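Local coordinates for protein hypothetical glycoside hydrolase (Parabacteroides distasonis, PDB 3TAW) that is of unknown function but belongs to a glycoside hydrolase-like family of the beta-fructosidase clan, whose members share a five-bladed beta-propeller fold, at residues T21-V26 and D90-E95; L83-S88 and K151-W156; T274-N279 and D301-Q306; E325-V328 and K333-L336. One frame throughout, in Å; residues are numbered along the deposited sequence.

Contact 1 of 4, residues T21-V26 and D90-E95; sequences TGVNPV and DGIHFE
Val23 and Val26, in the loop ahead of strand 33-36, pack against Ile92 and Phe94, in the connection between strands 81-88 and 95-96. The apolar part consists of two pairs, Val23 with Ile92 and Val26 with Phe94. Val23 and Ile92 meet at about a right angle, CB of Val23 lying 3.7 Å from CG2 of Ile92. That same Ile92 methyl, carried anti to the backbone N, also sits 3.8 Å above the centre of the His93 ring. Further along, CG2 of Val26 approaches the Phe94 ring obliquely, 4.2 Å from CE1 of Phe94. Separately, CG1 of Val26 lies against the backbone carbonyl, 3.3 Å from Ile92 O.

Polar joining goes through water. One molecule donates to Val26 O at 2.8 Å and to Ile92 O, and accepts from Phe94 N, lying in the plane of the Phe94 ring at its edge.

Within 90-95, Asp90 fixes the turn with three bonds. OD1 takes His93 N on its syn lone pair and Ile92 N from above the carboxylate plane. OD2 accepts from ND1 of His93 at 2.7 Å and 175°, in the imidazole plane, which helps to fix the rotation of that ring. Val26 is also backbone-bonded to Val345, tying the early loop to strand 344-350. The contact thus rests this loop on an Asx turn in the connection between the last two strands of a four-stranded antiparallel sheet, a propeller-type blade.

Contact 2 of 4, residues L83-S88 and K151-W156; sequences LGYATS and KDLKHW. With EDO (1,2-ethanediol), chain M.
The Tyr85 ring carries Lys154 over one face and Leu153 at its edge. CE of Lys154 stands 3.6 Å from the ring centroid and only 3° off the normal, a CH-pi contact centred on the ring. The ammonium follows over the same face, NZ of Lys154 lying 4.1 Å from the centroid of Tyr85 and 23° off the normal, in cation-pi geometry. Leu153 comes in close to the ring plane, its CB 3.8 Å from CE2 of Tyr85. Both partners cross the tyrosine at about a right angle. The lysine chain, extended beyond CG, carries CE and NZ over the ring.

The phenol end is linked through water: one molecule sits 2.9 Å from Tyr85 OH and donates to Asp152 O at 2.7 Å. Behind it, Asp152 shapes the loop as an Asx turn. Its OD1 accepts from Lys154 N and, on the syn lone pair, from His155 N, while OD2, also through its syn lone pair, accepts from ND1 of His155 and lies close to the imidazole plane. Farther along the strand, OG1 of Thr87 and O1 of an ethanediol share a hydrogen bond of 2.8 Å.

Beyond the ring, NZ of Lys154 forms a salt bridge with Asp97, whose backbone pairs with Tyr85; Tyr85 and Leu153 also pack on Tyr58 and Val63. The ammonium group thus has both a carboxylate and an aromatic face as partners, which probably favours its protonated form and helps hold the exposed side chain down over a buried tyrosine.

Contact 3 of 4, residues T274-N279 and D301-Q306; sequences TAYPAN and DKPFLQ
Tyr276 reaches from the loop ahead of strand 281-288 to Lys302, Pro303 and Gln306, and supplies most of the contact from its side. The apolar part centres on Pro303, which meets the tyrosine from the opposite direction. CG of Pro303 lies over one face of the ring in a CH-pi contact, 3.9 Å from the centroid of Tyr276 and 28° off the normal. CD of the same proline comes to 3.3 Å from Tyr276 OH. The stem of Lys302 passes the hydroxyl crosswise, CB of Lys302 being 3.6 Å from Tyr276 OH, before its extended chain leads away from the loop.

The amide of Gln306 lies at the ring edge, NE2 at 3.5 Å from CD1 of Tyr276. Ring and amide planes are 56° apart, so the amide neither stacks on the tyrosine nor lies flat with it. Gln306 has CG between its backbone N and carbonyl carbon (chi1 68°), then runs extended to bring the amide here.

Hydrogen bonding across the loops is water-mediated. One water donates to Ala275 O and accepts from NE2 of Gln306 at 2.7 Å, linking the amide to the backbone of 274-279. A second stands 3.1 Å from Tyr276 OH and donates to Pro303 O.

Pro303 and Gln306 both pack on Cys282, at the start of strand 281-288. This tyrosine-proline contact at the surface thus joins two loops at the end of the antiparallel strands 257-265, 281-288 and 296-299, consistent with the loops that project from the strand ends of a beta-propeller.

Contact 4 of 4, residues E325-V328 and K333-L336; sequences EGLV and KWYL. With EDO (1,2-ethanediol), chain I.
Leu327 and Leu336 face each other across an antiparallel beta hairpin, strands 322-330 and 333-340, whose segments here run at 166°. The two leucines form a non-hydrogen-bonded pair on one face of the sheet. Each sets CG anti to its backbone N (chi1 179° and 177°), and CD1 of Leu327 meets CD1 of Leu336 at 4.2 Å. The Leu327 side chain also crosses Trp334 obliquely, its CD1 3.7 Å from CE3 of Trp334.

On the other face Val328 lies beside Tyr335, with CG2 of Val328 3.8 Å from CB of Tyr335; the phenol end leads away from the valine. This is the hydrogen-bonded pair: Val328 N gives to Tyr335 O at 3.0 Å, and Tyr335 N returns a bond of 2.8 Å to Val328 O.

Leu327 and Trp334 pack on Ile252 of strand 244-254, and Val328 on Ala55 and Ile57 of strand 49-58, so the hairpin is covered on both faces. Upstream, Glu325 and Gly326 both face Tyr337 in a classic beta bulge. An ethanediol donates through O2 to Leu327 O at 2.7 Å.

In the fold
Contacts 2 and 4 are buried, contacts 1 and 3 lie at the surface. Backbone hydrogen bonds cross only contact 4, inside a hairpin; the other three join loops, or a loop and a strand, through side chains and bridging waters. Contacts 2 and 3 both centre on a tyrosine, met by a charged lysine in one and by a proline in the other, on opposite sides of the chain's centre. Contacts 1 and 2 adjoin, strand 81-88 of the one running into 90-95 of the other, and are bonded through Ser88 OG with His93 O and the backbones of Thr87 and Glu95. The hairpin of contact 4 touches both surface contacts, Tyr335 packing on Asp90 and Gly91, and Leu336 on Phe304 and Leu305.

Contact 1 of 4, residues T21-V26 and D90-E95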
loop_
_atom_site.group_PDB
_atom_site.type_symbol
_atom_site.label_atom_id
_atom_site.label_comp_id
_atom_site.label_asym_id
_atom_site.label_seq_id
_atom_site.Cartn_x
_atom_site.Cartn_y
_atom_site.Cartn_z
ATOM N N THR A 21 -7.970 10.079 -19.732
ATOM C CA THR A 21 -7.407 9.867 -21.066
ATOM C C THR A 21 -6.025 10.513 -21.227
ATOM O O THR A 21 -5.857 11.716 -21.016
ATOM C CB THR A 21 -8.370 10.394 -22.160
ATOM O OG1 THR A 21 -9.703 9.870 -21.937
ATOM C CG2 THR A 21 -7.885 9.983 -23.561
ATOM N N GLY A 22 -5.040 9.691 -21.583
ATOM C CA GLY A 22 -3.710 10.171 -21.945
ATOM C C GLY A 22 -2.793 10.693 -20.859
ATOM O O GLY A 22 -1.693 11.120 -21.182
ATOM N N VAL A 23 -3.195 10.633 -19.584
ATOM C CA VAL A 23 -2.411 11.244 -18.495
ATOM C C VAL A 23 -1.358 10.330 -17.863
ATOM O O VAL A 23 -0.367 10.812 -17.290
ATOM C CB VAL A 23 -3.298 11.809 -17.350
ATOM C CG1 VAL A 23 -4.387 12.702 -17.901
ATOM C CG2 VAL A 23 -3.886 10.701 -16.464
ATOM N N ASN A 24 -1.594 9.025 -17.907
ATOM C CA ASN A 24 -0.709 8.099 -17.208
ATOM C C ASN A 24 0.507 7.732 -18.025
ATOM O O ASN A 24 0.445 7.724 -19.265
ATOM C CB ASN A 24 -1.443 6.825 -16.807
ATOM C CG ASN A 24 -2.385 7.036 -15.640
ATOM O OD1 ASN A 24 -2.105 7.808 -14.746
ATOM N ND2 ASN A 24 -3.483 6.293 -15.624
ATOM N N PRO A 25 1.624 7.435 -17.339
ATOM C CA PRO A 25 1.821 7.509 -15.898
ATOM C C PRO A 25 2.027 8.933 -15.394
ATOM O O PRO A 25 2.558 9.779 -16.128
ATOM C CB PRO A 25 3.111 6.714 -15.672
ATOM C CG PRO A 25 3.830 6.743 -16.976
ATOM C CD PRO A 25 2.852 7.049 -18.054
ATOM N N VAL A 26 1.655 9.170 -14.143
ATOM C CA VAL A 26 1.729 10.489 -13.538
ATOM C C VAL A 26 3.050 10.746 -12.784
ATOM O O VAL A 26 3.378 11.899 -12.512
ATOM C CB VAL A 26 0.501 10.772 -12.644
ATOM C CG1 VAL A 26 -0.768 10.777 -13.493
ATOM C CG2 VAL A 26 0.424 9.773 -11.490
ATOM N N ASP A 90 -5.230 18.606 -8.745
ATOM C CA ASP A 90 -6.175 17.985 -9.677
ATOM C C ASP A 90 -6.083 16.450 -9.686
ATOM O O ASP A 90 -6.853 15.786 -10.390
ATOM C CB ASP A 90 -6.063 18.579 -11.099
ATOM C CG ASP A 90 -4.735 18.275 -11.797
ATOM O OD1 ASP A 90 -3.866 17.506 -11.292
ATOM O OD2 ASP A 90 -4.554 18.827 -12.919
ATOM N N GLY A 91 -5.146 15.887 -8.912
ATOM C CA GLY A 91 -4.967 14.445 -8.843
ATOM C C GLY A 91 -4.166 13.823 -9.966
ATOM O O GLY A 91 -3.920 12.610 -9.948
ATOM N N ILE A 92 -3.745 14.639 -10.939
ATOM C CA ILE A 92 -3.128 14.160 -12.172
ATOM C C ILE A 92 -1.752 14.744 -12.387
ATOM O O ILE A 92 -0.816 14.007 -12.672
ATOM C CB ILE A 92 -4.011 14.497 -13.382
ATOM C CG1 ILE A 92 -5.279 13.638 -13.362
ATOM C CG2 ILE A 92 -3.245 14.350 -14.703
ATOM C CD1 ILE A 92 -6.371 14.171 -14.307
ATOM N N HIS A 93 -1.636 16.069 -12.254
ATOM C CA HIS A 93 -0.376 16.780 -12.401
ATOM C C HIS A 93 0.250 17.012 -11.026
ATOM O O HIS A 93 -0.368 17.615 -10.166
ATOM C CB HIS A 93 -0.631 18.117 -13.095
ATOM C CG HIS A 93 -1.231 17.971 -14.460
ATOM N ND1 HIS A 93 -2.579 18.125 -14.698
ATOM C CD2 HIS A 93 -0.676 17.617 -15.642
ATOM C CE1 HIS A 93 -2.821 17.902 -15.980
ATOM N NE2 HIS A 93 -1.682 17.608 -16.578
ATOM N N PHE A 94 1.485 16.550 -10.859
ATOM C CA PHE A 94 2.178 16.572 -9.580
ATOM C C PHE A 94 3.404 17.430 -9.598
ATOM O O PHE A 94 4.161 17.448 -10.579
ATOM C CB PHE A 94 2.565 15.145 -9.163
ATOM C CG PHE A 94 1.402 14.372 -8.657
ATOM C CD1 PHE A 94 0.533 13.763 -9.541
ATOM C CD2 PHE A 94 1.115 14.337 -7.304
ATOM C CE1 PHE A 94 -0.596 13.098 -9.073
ATOM C CE2 PHE A 94 0.017 13.654 -6.816
ATOM C CZ PHE A 94 -0.857 13.043 -7.712
ATOM N N GLU A 95 3.593 18.120 -8.491
ATOM C CA GLU A 95 4.807 18.885 -8.219
ATOM C C GLU A 95 5.638 18.085 -7.212
ATOM O O GLU A 95 5.169 17.785 -6.097
ATOM C CB GLU A 95 4.416 20.223 -7.648
ATOM C CG GLU A 95 5.585 21.125 -7.318
ATOM C CD GLU A 95 5.111 22.535 -7.002
ATOM O OE1 GLU A 95 4.600 22.748 -5.882
ATOM O OE2 GLU A 95 5.253 23.399 -7.892
HETATM O O HOH W 1 2.321 14.423 -12.837
#

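Contact 2 of 4, residues L83-S88 and K151-W156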
loop_
_atom_site.group_PDB
_atom_site.type_symbol
_atom_site.label_atom_id
_atom_site.label_comp_id
_atom_site.label_asym_id
_atom_site.label_seq_id
_atom_site.Cartn_x
_atom_site.Cartn_y
_atom_site.Cartn_z
ATOM N N LEU A 83 11.162 7.234 -0.253
ATOM C CA LEU A 83 9.873 7.774 -0.598
ATOM C C LEU A 83 9.957 9.227 -1.021
ATOM O O LEU A 83 10.461 10.075 -0.279
ATOM C CB LEU A 83 8.915 7.674 0.597
ATOM C CG LEU A 83 8.784 6.307 1.245
ATOM C CD1 LEU A 83 7.725 6.323 2.321
ATOM C CD2 LEU A 83 8.550 5.154 0.208
ATOM N N GLY A 84 9.406 9.492 -2.189
ATOM C CA GLY A 84 9.260 10.838 -2.720
ATOM C C GLY A 84 8.074 11.553 -2.128
ATOM O O GLY A 84 7.293 10.974 -1.364
ATOM N N TYR A 85 7.964 12.844 -2.427
ATOM C CA TYR A 85 6.872 13.673 -1.929
ATOM C C TYR A 85 6.377 14.523 -3.099
ATOM O O TYR A 85 7.109 15.362 -3.630
ATOM C CB TYR A 85 7.366 14.567 -0.792
ATOM C CG TYR A 85 6.305 15.405 -0.134
ATOM C CD1 TYR A 85 5.955 16.652 -0.653
ATOM C CD2 TYR A 85 5.656 14.977 1.023
ATOM C CE1 TYR A 85 4.975 17.444 -0.028
ATOM C CE2 TYR A 85 4.675 15.755 1.636
ATOM C CZ TYR A 85 4.334 16.977 1.106
ATOM O OH TYR A 85 3.356 17.767 1.713
ATOM N N ALA A 86 5.138 14.298 -3.514
ATOM C CA ALA A 86 4.578 14.978 -4.676
ATOM C C ALA A 86 3.194 15.495 -4.328
ATOM O O ALA A 86 2.400 14.765 -3.720
ATOM C CB ALA A 86 4.496 14.018 -5.849
ATOM N N THR A 87 2.888 16.730 -4.727
ATOM C CA THR A 87 1.588 17.321 -4.424
ATOM C C THR A 87 0.791 17.633 -5.697
ATOM O O THR A 87 1.358 17.891 -6.766
ATOM C CB THR A 87 1.695 18.627 -3.630
ATOM O OG1 THR A 87 2.260 19.649 -4.460
ATOM C CG2 THR A 87 2.547 18.453 -2.379
ATOM N N SER A 88 -0.534 17.658 -5.558
ATOM C CA SER A 88 -1.393 17.949 -6.707
ATOM C C SER A 88 -2.698 18.575 -6.258
ATOM O O SER A 88 -3.180 18.280 -5.158
ATOM C CB SER A 88 -1.720 16.651 -7.474
ATOM O OG SER A 88 -2.546 16.933 -8.586
ATOM N N LYS A 151 3.077 14.940 11.681
ATOM C CA LYS A 151 1.964 15.878 11.524
ATOM C C LYS A 151 1.994 16.562 10.156
ATOM O O LYS A 151 0.992 17.141 9.737
ATOM C CB LYS A 151 2.014 16.932 12.618
ATOM C CG LYS A 151 1.854 16.380 13.995
ATOM C CD LYS A 151 0.450 15.848 14.171
ATOM C CE LYS A 151 0.065 15.675 15.618
ATOM N NZ LYS A 151 -1.424 15.555 15.708
ATOM N N ASP A 152 3.154 16.510 9.486
ATOM C CA ASP A 152 3.383 17.287 8.272
ATOM C C ASP A 152 3.988 16.488 7.119
ATOM O O ASP A 152 4.413 17.083 6.127
ATOM C CB ASP A 152 4.291 18.472 8.578
ATOM C CG ASP A 152 5.717 18.058 8.915
ATOM O OD1 ASP A 152 6.024 16.859 9.056
ATOM O OD2 ASP A 152 6.544 18.977 9.062
ATOM N N LEU A 153 4.073 15.168 7.282
ATOM C CA LEU A 153 4.571 14.249 6.264
ATOM C C LEU A 153 6.065 14.426 5.946
ATOM O O LEU A 153 6.574 13.828 4.982
ATOM C CB LEU A 153 3.724 14.336 4.976
ATOM C CG LEU A 153 2.240 13.977 5.113
ATOM C CD1 LEU A 153 1.493 14.322 3.827
ATOM C CD2 LEU A 153 2.057 12.506 5.485
ATOM N N LYS A 154 6.770 15.191 6.783
ATOM C CA LYS A 154 8.208 15.452 6.600
ATOM C C LYS A 154 9.046 15.277 7.849
ATOM O O LYS A 154 10.189 14.827 7.742
ATOM C CB LYS A 154 8.428 16.834 5.995
ATOM C CG LYS A 154 7.893 16.852 4.573
ATOM C CD LYS A 154 8.201 18.077 3.818
ATOM C CE LYS A 154 7.929 17.825 2.348
ATOM N NZ LYS A 154 8.080 19.086 1.583
ATOM N N HIS A 155 8.505 15.621 9.014
ATOM C CA HIS A 155 9.212 15.431 10.276
ATOM C C HIS A 155 8.659 14.169 10.900
ATOM O O HIS A 155 7.638 14.197 11.583
ATOM C CB HIS A 155 9.071 16.672 11.180
ATOM C CG HIS A 155 9.781 17.869 10.627
ATOM N ND1 HIS A 155 9.176 18.775 9.775
ATOM C CD2 HIS A 155 11.071 18.270 10.750
ATOM C CE1 HIS A 155 10.057 19.700 9.424
ATOM N NE2 HIS A 155 11.214 19.415 10.002
ATOM N N TRP A 156 9.315 13.053 10.588
ATOM C CA TRP A 156 8.826 11.733 10.958
ATOM C C TRP A 156 9.523 11.193 12.197
ATOM O O TRP A 156 10.725 11.409 12.390
ATOM C CB TRP A 156 9.034 10.720 9.816
ATOM C CG TRP A 156 8.281 10.979 8.588
ATOM C CD1 TRP A 156 8.714 11.636 7.468
ATOM C CD2 TRP A 156 6.954 10.554 8.319
ATOM N NE1 TRP A 156 7.724 11.655 6.524
ATOM C CE2 TRP A 156 6.627 10.987 7.018
ATOM C CE3 TRP A 156 5.996 9.856 9.066
ATOM C CZ2 TRP A 156 5.377 10.737 6.437
ATOM C CZ3 TRP A 156 4.754 9.610 8.487
ATOM C CH2 TRP A 156 4.453 10.057 7.182
HETATM C C1 EDO M . 0.602 21.361 -7.336
HETATM O O1 EDO M . 0.538 21.221 -5.928
HETATM C C2 EDO M . 1.078 22.776 -7.628
HETATM O O2 EDO M . 0.154 23.713 -7.053
HETATM O O HOH W 2 4.765 18.790 4.093
#

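Contact 3 of 4, residues T274-N279 and D301-Q306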
loop_
_atom_site.group_PDB
_atom_site.type_symbol
_atom_site.label_atom_id
_atom_site.label_comp_id
_atom_site.label_asym_id
_atom_site.label_seq_id
_atom_site.Cartn_x
_atom_site.Cartn_y
_atom_site.Cartn_z
ATOM N N THR A 274 -7.305 -18.053 -16.462
ATOM C CA THR A 274 -6.580 -17.874 -17.724
ATOM C C THR A 274 -7.125 -16.702 -18.564
ATOM O O THR A 274 -6.572 -16.378 -19.627
ATOM C CB THR A 274 -6.587 -19.180 -18.540
ATOM O OG1 THR A 274 -7.928 -19.658 -18.650
ATOM C CG2 THR A 274 -5.753 -20.246 -17.829
ATOM N N ALA A 275 -8.190 -16.062 -18.090
ATOM C CA ALA A 275 -8.627 -14.784 -18.645
ATOM C C ALA A 275 -7.615 -13.664 -18.398
ATOM O O ALA A 275 -7.668 -12.636 -19.055
ATOM C CB ALA A 275 -10.007 -14.401 -18.086
ATOM N N TYR A 276 -6.703 -13.850 -17.441
ATOM C CA TYR A 276 -5.705 -12.834 -17.108
ATOM C C TYR A 276 -4.292 -13.359 -17.311
ATOM O O TYR A 276 -4.035 -14.548 -17.185
ATOM C CB TYR A 276 -5.924 -12.311 -15.664
ATOM C CG TYR A 276 -7.341 -11.873 -15.491
ATOM C CD1 TYR A 276 -7.764 -10.620 -15.931
ATOM C CD2 TYR A 276 -8.296 -12.745 -14.979
ATOM C CE1 TYR A 276 -9.092 -10.239 -15.820
ATOM C CE2 TYR A 276 -9.613 -12.369 -14.872
ATOM C CZ TYR A 276 -9.997 -11.125 -15.294
ATOM O OH TYR A 276 -11.322 -10.799 -15.196
ATOM N N PRO A 277 -3.346 -12.460 -17.627
ATOM C CA PRO A 277 -1.993 -12.954 -17.875
ATOM C C PRO A 277 -1.376 -13.684 -16.672
ATOM O O PRO A 277 -1.571 -13.294 -15.522
ATOM C CB PRO A 277 -1.218 -11.671 -18.204
ATOM C CG PRO A 277 -2.271 -10.768 -18.788
ATOM C CD PRO A 277 -3.479 -11.028 -17.950
ATOM N N ALA A 278 -0.647 -14.750 -16.961
ATOM C CA ALA A 278 0.100 -15.485 -15.958
ATOM C C ALA A 278 1.003 -14.555 -15.166
ATOM O O ALA A 278 1.650 -13.704 -15.758
ATOM C CB ALA A 278 0.945 -16.576 -16.650
ATOM N N ASN A 279 1.021 -14.729 -13.845
ATOM C CA ASN A 279 1.869 -13.988 -12.906
ATOM C C ASN A 279 1.544 -12.501 -12.758
ATOM O O ASN A 279 2.220 -11.792 -12.030
ATOM C CB ASN A 279 3.355 -14.188 -13.239
ATOM C CG ASN A 279 3.812 -15.614 -13.025
ATOM O OD1 ASN A 279 3.515 -16.221 -11.985
ATOM N ND2 ASN A 279 4.571 -16.168 -14.005
ATOM N N ASP A 301 -15.282 -11.639 -7.836
ATOM C CA ASP A 301 -14.867 -12.798 -8.642
ATOM C C ASP A 301 -13.809 -12.439 -9.683
ATOM O O ASP A 301 -13.019 -13.288 -10.091
ATOM C CB ASP A 301 -16.050 -13.339 -9.456
ATOM C CG ASP A 301 -17.098 -14.043 -8.635
ATOM O OD1 ASP A 301 -16.820 -14.586 -7.552
ATOM O OD2 ASP A 301 -18.234 -14.105 -9.159
ATOM N N LYS A 302 -13.862 -11.198 -10.170
ATOM C CA LYS A 302 -12.956 -10.713 -11.210
ATOM C C LYS A 302 -12.366 -9.377 -10.759
ATOM O O LYS A 302 -12.998 -8.642 -9.991
ATOM C CB LYS A 302 -13.709 -10.498 -12.515
ATOM C CG LYS A 302 -14.287 -11.776 -13.118
ATOM C CD LYS A 302 -14.990 -11.504 -14.420
ATOM C CE LYS A 302 -15.860 -12.682 -14.791
ATOM N NZ LYS A 302 -16.424 -12.551 -16.166
ATOM N N PRO A 303 -11.159 -9.057 -11.237
ATOM C CA PRO A 303 -10.510 -7.822 -10.792
ATOM C C PRO A 303 -11.244 -6.575 -11.284
ATOM O O PRO A 303 -11.884 -6.612 -12.338
ATOM C CB PRO A 303 -9.115 -7.912 -11.416
ATOM C CG PRO A 303 -9.246 -8.844 -12.564
ATOM C CD PRO A 303 -10.347 -9.793 -12.218
ATOM N N PHE A 304 -11.168 -5.497 -10.514
ATOM C CA PHE A 304 -11.807 -4.230 -10.889
ATOM C C PHE A 304 -10.798 -3.360 -11.641
ATOM O O PHE A 304 -11.176 -2.358 -12.208
ATOM C CB PHE A 304 -12.376 -3.476 -9.698
ATOM C CG PHE A 304 -11.349 -2.838 -8.820
ATOM C CD1 PHE A 304 -10.722 -3.558 -7.831
ATOM C CD2 PHE A 304 -11.025 -1.506 -8.961
ATOM C CE1 PHE A 304 -9.763 -2.974 -7.029
ATOM C CE2 PHE A 304 -10.085 -0.903 -8.149
ATOM C CZ PHE A 304 -9.450 -1.643 -7.172
ATOM N N LEU A 305 -9.535 -3.767 -11.645
ATOM C CA LEU A 305 -8.472 -3.067 -12.379
ATOM C C LEU A 305 -7.457 -4.115 -12.827
ATOM O O LEU A 305 -7.091 -4.968 -12.039
ATOM C CB LEU A 305 -7.792 -2.047 -11.479
ATOM C CG LEU A 305 -6.886 -0.982 -12.121
ATOM C CD1 LEU A 305 -7.719 0.062 -12.878
ATOM C CD2 LEU A 305 -6.030 -0.296 -11.033
ATOM N N GLN A 306 -7.013 -4.048 -14.082
ATOM C CA GLN A 306 -6.025 -4.999 -14.600
ATOM C C GLN A 306 -5.043 -4.273 -15.517
ATOM O O GLN A 306 -5.371 -3.205 -16.042
ATOM C CB GLN A 306 -6.716 -6.152 -15.361
ATOM C CG GLN A 306 -7.378 -5.740 -16.669
ATOM C CD GLN A 306 -7.902 -6.931 -17.482
ATOM O OE1 GLN A 306 -9.093 -7.013 -17.736
ATOM N NE2 GLN A 306 -7.026 -7.843 -17.873
HETATM O O HOH W 3 -7.149 -10.006 -19.435
HETATM O O HOH W 4 -12.145 -7.869 -14.902
#

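Contact 4 of 4, residues E325-V328 and K333-L336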
loop_
_atom_site.group_PDB
_atom_site.type_symbol
_atom_site.label_atom_id
_atom_site.label_comp_id
_atom_site.label_asym_id
_atom_site.label_seq_id
_atom_site.Cartn_x
_atom_site.Cartn_y
_atom_site.Cartn_z
ATOM N N GLU A 325 -2.515 1.023 -4.030
ATOM C CA GLU A 325 -1.832 1.307 -2.758
ATOM C C GLU A 325 -2.130 2.649 -2.103
ATOM O O GLU A 325 -1.891 2.804 -0.900
ATOM C CB GLU A 325 -0.318 1.144 -2.986
ATOM C CG GLU A 325 0.544 1.197 -1.719
ATOM C CD GLU A 325 1.984 0.713 -1.957
ATOM O OE1 GLU A 325 2.214 -0.043 -2.920
ATOM O OE2 GLU A 325 2.908 1.107 -1.182
ATOM N N GLY A 326 -2.593 3.630 -2.890
ATOM C CA GLY A 326 -2.985 4.952 -2.400
ATOM C C GLY A 326 -4.414 5.266 -2.848
ATOM O O GLY A 326 -4.796 4.979 -3.972
ATOM N N LEU A 327 -5.215 5.848 -1.965
ATOM C CA LEU A 327 -6.622 6.120 -2.259
ATOM C C LEU A 327 -7.086 7.320 -1.452
ATOM O O LEU A 327 -6.945 7.317 -0.222
ATOM C CB LEU A 327 -7.474 4.892 -1.946
ATOM C CG LEU A 327 -8.976 5.032 -2.191
ATOM C CD1 LEU A 327 -9.289 5.391 -3.678
ATOM C CD2 LEU A 327 -9.709 3.732 -1.758
ATOM N N VAL A 328 -7.572 8.349 -2.139
ATOM C CA VAL A 328 -8.080 9.548 -1.482
ATOM C C VAL A 328 -9.420 9.977 -2.077
ATOM O O VAL A 328 -9.702 9.729 -3.253
ATOM C CB VAL A 328 -7.089 10.745 -1.558
ATOM C CG1 VAL A 328 -5.792 10.435 -0.790
ATOM C CG2 VAL A 328 -6.784 11.137 -3.030
ATOM N N LYS A 333 -14.448 13.232 -5.685
ATOM C CA LYS A 333 -14.127 12.011 -6.438
ATOM C C LYS A 333 -13.079 11.166 -5.700
ATOM O O LYS A 333 -12.325 11.664 -4.855
ATOM C CB LYS A 333 -13.561 12.373 -7.820
ATOM C CG LYS A 333 -14.490 13.178 -8.740
ATOM C CD LYS A 333 -13.756 13.519 -10.054
ATOM C CE LYS A 333 -14.631 14.255 -11.068
ATOM N NZ LYS A 333 -15.319 13.318 -12.014
ATOM N N TRP A 334 -12.991 9.895 -6.081
ATOM C CA TRP A 334 -11.949 9.023 -5.565
ATOM C C TRP A 334 -10.795 8.960 -6.547
ATOM O O TRP A 334 -11.012 8.716 -7.731
ATOM C CB TRP A 334 -12.484 7.625 -5.372
ATOM C CG TRP A 334 -13.498 7.526 -4.314
ATOM C CD1 TRP A 334 -14.841 7.562 -4.478
ATOM C CD2 TRP A 334 -13.263 7.362 -2.913
ATOM N NE1 TRP A 334 -15.473 7.450 -3.267
ATOM C CE2 TRP A 334 -14.536 7.304 -2.287
ATOM C CE3 TRP A 334 -12.120 7.275 -2.128
ATOM C CZ2 TRP A 334 -14.684 7.163 -0.917
ATOM C CZ3 TRP A 334 -12.274 7.122 -0.744
ATOM C CH2 TRP A 334 -13.560 7.076 -0.170
ATOM N N TYR A 335 -9.588 9.192 -6.037
ATOM C CA TYR A 335 -8.361 9.080 -6.795
ATOM C C TYR A 335 -7.558 7.908 -6.239
ATOM O O TYR A 335 -7.189 7.898 -5.061
ATOM C CB TYR A 335 -7.546 10.373 -6.687
ATOM C CG TYR A 335 -8.211 11.550 -7.356
ATOM C CD1 TYR A 335 -9.216 12.264 -6.713
ATOM C CD2 TYR A 335 -7.862 11.932 -8.648
ATOM C CE1 TYR A 335 -9.841 13.335 -7.337
ATOM C CE2 TYR A 335 -8.482 13.004 -9.279
ATOM C CZ TYR A 335 -9.479 13.710 -8.609
ATOM O OH TYR A 335 -10.129 14.786 -9.239
ATOM N N LEU A 336 -7.334 6.924 -7.097
ATOM C CA LEU A 336 -6.651 5.664 -6.784
ATOM C C LEU A 336 -5.278 5.656 -7.452
ATOM O O LEU A 336 -5.195 5.806 -8.658
ATOM C CB LEU A 336 -7.481 4.490 -7.324
ATOM C CG LEU A 336 -6.889 3.098 -7.163
ATOM C CD1 LEU A 336 -6.823 2.707 -5.667
ATOM C CD2 LEU A 336 -7.657 2.070 -7.992
HETATM C C1 EDO I . -5.489 8.318 2.992
HETATM O O1 EDO I . -5.619 9.344 3.998
HETATM C C2 EDO I . -6.492 7.173 3.216
HETATM O O2 EDO I . -6.468 6.175 2.163
#